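Local structure of RNA-binding protein 12 (Homo sapiens, 2EK1) at residues A[19-24]-A[57-62]; A[40-45]-A[63-68]. The protein probably binds RNA through its RNA recognition motif, a small domain that forms a dimer in this crystal. One frame throughout, in Å; residues are numbered along the deposited sequence.

How the contacts relate
Both contacts belong to one RNA recognition motif and share the strand 59-64, a central strand of its antiparallel sheet. Contact 1 pairs the first part of that strand with the neighbouring strand 16-21, while contact 2 takes its last residues, where the chain leaves for helix 67-77, and meets the loop that follows helix 29-35. Along the chain the segments alternate: 19-24, 40-45, 57-62, 63-68. The centres lie about 16 Å apart, yet Val62 CG1 packs 3.5 Å from Val41 CG2. Strands 16-21 and 59-64 are the central pair whose open face usually binds RNA in this family, probably here too; contact 2 fastens the far end of strand 59-64.

Contact 1 of 2, residues A[19-24]-A[57-62]; sequences KVQNMP and TGEAMV
The flat ends of Gln21 and Glu59 stand side by side, pointing the same way, with amide and carboxylate planes 89° apart. Gln21 lays its CG over one face of the carboxylate, 3.8 Å from Glu59 CD, and its NE2 reaches Glu59 OE2 (3.4 Å) from above the carboxylate plane, consistent with a weak hydrogen bond. In both, CG lies anti to the carbonyl carbon and the chain then runs extended, carrying the polar ends out together on the partly exposed face that also bears Lys19 and Met61. Beneath them the antiparallel strands are joined by Val20 N to Ala60 O (2.9 Å) and Ala60 N to Val20 O (2.8 Å). Past the strand end, Met23 N reaches Gly58 O (2.9 Å) on a lone pair in the carbonyl plane. Gly58 suits the corner: a CB would collide with Met23 O and, at these backbone angles, with Thr57 O. On the face bearing Val20 and Ala60, selenomethionine Met23 bends at its last torsion (-64°) and sets CE tightly against Ala60 CB, 3.5 Å away. These central strands carry the RNP motifs in this family and usually face RNA, probably here too; behind them Met23 touches Ile32 of helix 29-35, and Val20 packs on Val87 and Leu89 of strand 85-90.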
loop_
_atom_site.group_PDB
_atom_site.type_symbol
_atom_site.label_atom_id
_atom_site.label_comp_id
_atom_site.label_asym_id
_atom_site.label_seq_id
_atom_site.Cartn_x
_atom_site.Cartn_y
_atom_site.Cartn_z
ATOM N N LYS A 19 -5.679 -1.366 7.388
ATOM C CA LYS A 19 -6.268 -1.328 6.078
ATOM C C LYS A 19 -7.491 -0.467 6.095
ATOM O O LYS A 19 -8.271 -0.428 7.083
ATOM C CB LYS A 19 -6.632 -2.730 5.622
ATOM C CG LYS A 19 -5.444 -3.481 5.193
ATOM C CD LYS A 19 -5.872 -4.829 4.451
ATOM C CE LYS A 19 -7.382 -4.870 4.033
ATOM N NZ LYS A 19 -7.773 -6.372 4.016
ATOM N N VAL A 20 -7.704 0.193 4.958
ATOM C CA VAL A 20 -8.827 1.098 4.727
ATOM C C VAL A 20 -9.452 0.595 3.454
ATOM O O VAL A 20 -8.746 0.322 2.466
ATOM C CB VAL A 20 -8.249 2.524 4.540
ATOM C CG1 VAL A 20 -9.350 3.579 4.384
ATOM C CG2 VAL A 20 -7.327 2.867 5.775
ATOM N N GLN A 21 -10.771 0.477 3.435
ATOM C CA GLN A 21 -11.477 -0.060 2.260
ATOM C C GLN A 21 -12.758 0.761 2.058
ATOM O O GLN A 21 -13.248 1.416 2.994
ATOM C CB GLN A 21 -11.914 -1.531 2.510
ATOM C CG GLN A 21 -10.827 -2.574 2.481
ATOM C CD GLN A 21 -11.361 -3.931 2.902
ATOM O OE1 GLN A 21 -11.605 -4.161 4.080
ATOM N NE2 GLN A 21 -11.560 -4.814 1.936
ATOM N N ASN A 22 -13.297 0.642 0.866
ATOM C CA ASN A 22 -14.502 1.312 0.470
ATOM C C ASN A 22 -14.304 2.779 0.262
ATOM O O ASN A 22 -15.271 3.476 0.260
ATOM C CB ASN A 22 -15.659 1.073 1.461
ATOM C CG ASN A 22 -16.995 1.250 0.775
ATOM O OD1 ASN A 22 -17.131 0.966 -0.452
ATOM N ND2 ASN A 22 -17.973 1.718 1.516
HETATM N N MSE A 23 -13.052 3.277 0.097
HETATM C CA MSE A 23 -12.934 4.697 -0.209
HETATM C C MSE A 23 -13.422 5.014 -1.648
HETATM O O MSE A 23 -13.364 4.176 -2.462
HETATM C CB MSE A 23 -11.476 5.135 -0.145
HETATM C CG MSE A 23 -10.857 4.795 1.188
HETATM SE SE MSE A 23 -8.944 5.402 1.130
HETATM C CE MSE A 23 -8.298 4.252 -0.253
ATOM N N PRO A 24 -13.880 6.232 -1.940
ATOM C CA PRO A 24 -14.287 6.463 -3.330
ATOM C C PRO A 24 -13.026 6.507 -4.158
ATOM O O PRO A 24 -11.874 6.719 -3.632
ATOM C CB PRO A 24 -14.954 7.809 -3.282
ATOM C CG PRO A 24 -14.267 8.521 -2.167
ATOM C CD PRO A 24 -14.141 7.429 -1.109
ATOM N N THR A 57 -8.444 0.480 -6.335
ATOM C CA THR A 57 -9.510 -0.404 -5.787
ATOM C C THR A 57 -10.384 0.212 -4.644
ATOM O O THR A 57 -11.339 -0.420 -4.242
ATOM C CB THR A 57 -8.934 -1.644 -5.203
ATOM O OG1 THR A 57 -8.041 -1.242 -4.164
ATOM C CG2 THR A 57 -8.067 -2.449 -6.265
ATOM N N GLY A 58 -10.073 1.434 -4.147
ATOM C CA GLY A 58 -10.852 1.959 -3.026
ATOM C C GLY A 58 -10.211 1.497 -1.729
ATOM O O GLY A 58 -10.744 1.718 -0.662
ATOM N N GLU A 59 -9.021 0.889 -1.807
ATOM C CA GLU A 59 -8.335 0.360 -0.623
ATOM C C GLU A 59 -6.992 1.040 -0.381
ATOM O O GLU A 59 -6.351 1.512 -1.335
ATOM C CB GLU A 59 -8.132 -1.169 -0.765
ATOM C CG GLU A 59 -9.455 -1.936 -0.786
ATOM C CD GLU A 59 -9.348 -3.443 -0.912
ATOM O OE1 GLU A 59 -8.241 -4.023 -0.763
ATOM O OE2 GLU A 59 -10.420 -4.040 -1.154
ATOM N N ALA A 60 -6.538 1.038 0.870
ATOM C CA ALA A 60 -5.268 1.679 1.227
ATOM C C ALA A 60 -4.717 1.037 2.506
ATOM O O ALA A 60 -5.433 0.281 3.174
ATOM C CB ALA A 60 -5.494 3.070 1.443
HETATM N N MSE A 61 -3.467 1.288 2.790
HETATM C CA MSE A 61 -2.768 0.808 3.965
HETATM C C MSE A 61 -2.270 2.145 4.465
HETATM O O MSE A 61 -1.878 3.037 3.665
HETATM C CB MSE A 61 -1.577 -0.075 3.594
HETATM C CG MSE A 61 -1.946 -1.261 2.728
HETATM SE SE MSE A 61 -0.373 -2.339 2.422
HETATM C CE MSE A 61 -0.692 -3.256 4.091
ATOM N N VAL A 62 -2.278 2.275 5.777
ATOM C CA VAL A 62 -1.883 3.498 6.427
ATOM C C VAL A 62 -1.252 3.058 7.793
ATOM O O VAL A 62 -1.642 2.022 8.390
ATOM C CB VAL A 62 -3.191 4.311 6.548
ATOM C CG1 VAL A 62 -3.495 4.656 7.906
ATOM C CG2 VAL A 62 -3.245 5.440 5.543
HETATM O O HOH W 1 -12.735 -0.758 -1.626
#

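Contact 2 of 2, residues A[40-45]-A[63-68]; sequences QVIPGS and AFESRD
Ile42 N gives a nearly straight hydrogen bond (171°) to Ala63 O, 2.8 Å away, and so joins the loop after helix 29-35 to the end of a central strand of the RNA recognition motif. Beside it Ser45 OG accepts from Ala63 N at 2.8 Å, so both backbone polar atoms of this residue are held by the loop. The serine is itself positioned by a type I turn from Ile42 to Ser45: its OG donates to Ile42 O, on a lone pair in the carbonyl plane, and Ser45 N shares that acceptor. With chi1 at 75°, OG sits between its own backbone N and carbonyl carbon, where it can both donate and accept. Replacing the serine by alanine removes OG, and Ala63 N is likely to be left without its acceptor and the turn without its side-chain bond. Apolar groups fill in around this: Val41 sends one methyl, CG2, over a face of the Phe64 ring, 4.3 Å from the centroid, with Val41 CB 3.8 Å from Phe64 CE1, while the side chain also packs on Leu33 and Phe36. Phe64 in turn packs on Ala70 and Ala73 of helix 67-77, which Ser66 caps at its start. Ile42 crosses Glu65 at about a right angle; bent at chi2 (-61°), Glu65 brings its carboxylate back to Ile42 CG1 and CD1, in van der Waals contact, with CD1 lying 3.3 Å from Glu65 OE2.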
loop_
_atom_site.group_PDB
_atom_site.type_symbol
_atom_site.label_atom_id
_atom_site.label_comp_id
_atom_site.label_asym_id
_atom_site.label_seq_id
_atom_site.Cartn_x
_atom_site.Cartn_y
_atom_site.Cartn_z
ATOM N N GLN A 40 -2.868 11.005 14.547
ATOM C CA GLN A 40 -1.436 10.591 14.469
ATOM C C GLN A 40 -0.987 9.483 13.474
ATOM O O GLN A 40 -0.058 8.665 13.664
ATOM C CB GLN A 40 -0.947 10.281 15.870
ATOM C CG GLN A 40 -1.007 11.481 16.846
ATOM C CD GLN A 40 -2.403 12.138 16.996
ATOM O OE1 GLN A 40 -2.566 13.335 16.724
ATOM N NE2 GLN A 40 -3.394 11.361 17.419
ATOM N N VAL A 41 -1.673 9.489 12.358
ATOM C CA VAL A 41 -1.342 8.616 11.285
ATOM C C VAL A 41 -0.000 9.182 10.821
ATOM O O VAL A 41 0.188 10.381 10.800
ATOM C CB VAL A 41 -2.455 8.812 10.234
ATOM C CG1 VAL A 41 -2.310 10.158 9.575
ATOM C CG2 VAL A 41 -2.452 7.757 9.232
ATOM N N ILE A 42 0.936 8.342 10.426
ATOM C CA ILE A 42 2.201 8.776 9.919
ATOM C C ILE A 42 1.931 9.330 8.523
ATOM O O ILE A 42 1.507 8.563 7.618
ATOM C CB ILE A 42 3.145 7.604 9.786
ATOM C CG1 ILE A 42 3.356 7.005 11.192
ATOM C CG2 ILE A 42 4.363 8.075 9.113
ATOM C CD1 ILE A 42 4.138 5.718 11.267
ATOM N N PRO A 43 2.256 10.635 8.286
ATOM C CA PRO A 43 1.995 11.271 6.994
ATOM C C PRO A 43 2.588 10.805 5.640
ATOM O O PRO A 43 1.995 11.147 4.581
ATOM C CB PRO A 43 2.210 12.790 7.304
ATOM C CG PRO A 43 2.591 12.856 8.789
ATOM C CD PRO A 43 3.174 11.493 9.057
ATOM N N GLY A 44 3.669 10.011 5.643
ATOM C CA GLY A 44 4.255 9.487 4.394
ATOM C C GLY A 44 4.074 7.954 4.291
ATOM O O GLY A 44 4.744 7.288 3.472
ATOM N N SER A 45 3.099 7.407 5.051
ATOM C CA SER A 45 2.871 5.945 5.117
ATOM C C SER A 45 1.694 5.518 4.251
ATOM O O SER A 45 1.403 4.329 4.179
ATOM C CB SER A 45 2.540 5.487 6.595
ATOM O OG SER A 45 1.178 5.865 6.962
ATOM N N ALA A 63 -0.269 3.809 8.266
ATOM C CA ALA A 63 0.411 3.391 9.509
ATOM C C ALA A 63 0.398 4.444 10.603
ATOM O O ALA A 63 0.281 5.584 10.345
ATOM C CB ALA A 63 1.832 2.963 9.226
ATOM N N PHE A 64 0.559 3.974 11.834
ATOM C CA PHE A 64 0.541 4.803 13.009
ATOM C C PHE A 64 1.785 4.388 13.795
ATOM O O PHE A 64 2.290 3.223 13.685
ATOM C CB PHE A 64 -0.723 4.469 13.847
ATOM C CG PHE A 64 -2.007 4.728 13.121
ATOM C CD1 PHE A 64 -2.683 5.953 13.263
ATOM C CD2 PHE A 64 -2.510 3.804 12.266
ATOM C CE1 PHE A 64 -3.836 6.222 12.569
ATOM C CE2 PHE A 64 -3.707 4.094 11.547
ATOM C CZ PHE A 64 -4.357 5.296 11.708
ATOM N N GLU A 65 2.219 5.336 14.600
ATOM C CA GLU A 65 3.386 5.175 15.433
ATOM C C GLU A 65 3.333 4.062 16.425
ATOM O O GLU A 65 4.322 3.458 16.698
ATOM C CB GLU A 65 3.740 6.488 16.157
ATOM C CG GLU A 65 4.091 7.676 15.198
ATOM C CD GLU A 65 5.293 7.428 14.295
ATOM O OE1 GLU A 65 5.841 8.404 13.686
ATOM O OE2 GLU A 65 5.720 6.247 14.158
ATOM N N SER A 66 2.179 3.776 16.959
ATOM C CA SER A 66 2.076 2.693 17.936
ATOM C C SER A 66 0.883 1.761 17.630
ATOM O O SER A 66 -0.040 2.128 16.849
ATOM C CB SER A 66 1.881 3.295 19.325
ATOM O OG SER A 66 0.677 4.038 19.346
ATOM N N ARG A 67 0.895 0.551 18.231
ATOM C CA ARG A 67 -0.233 -0.358 18.044
ATOM C C ARG A 67 -1.471 0.249 18.700
ATOM O O ARG A 67 -2.574 0.199 18.089
ATOM C CB ARG A 67 0.019 -1.738 18.675
ATOM C CG ARG A 67 -0.999 -2.788 18.283
ATOM C CD ARG A 67 -0.621 -4.154 18.837
ATOM N NE ARG A 67 -1.359 -5.277 18.237
ATOM C CZ ARG A 67 -1.107 -5.794 17.020
ATOM N NH1 ARG A 67 -0.130 -5.277 16.272
ATOM N NH2 ARG A 67 -1.800 -6.852 16.557
ATOM N N ASP A 68 -1.329 0.821 19.919
ATOM C CA ASP A 68 -2.488 1.447 20.599
ATOM C C ASP A 68 -3.106 2.541 19.706
ATOM O O ASP A 68 -4.320 2.590 19.626
ATOM C CB ASP A 68 -2.149 2.088 21.958
ATOM C CG ASP A 68 -1.990 1.080 23.089
ATOM O OD1 ASP A 68 -1.974 1.532 24.267
ATOM O OD2 ASP A 68 -1.885 -0.140 22.870
#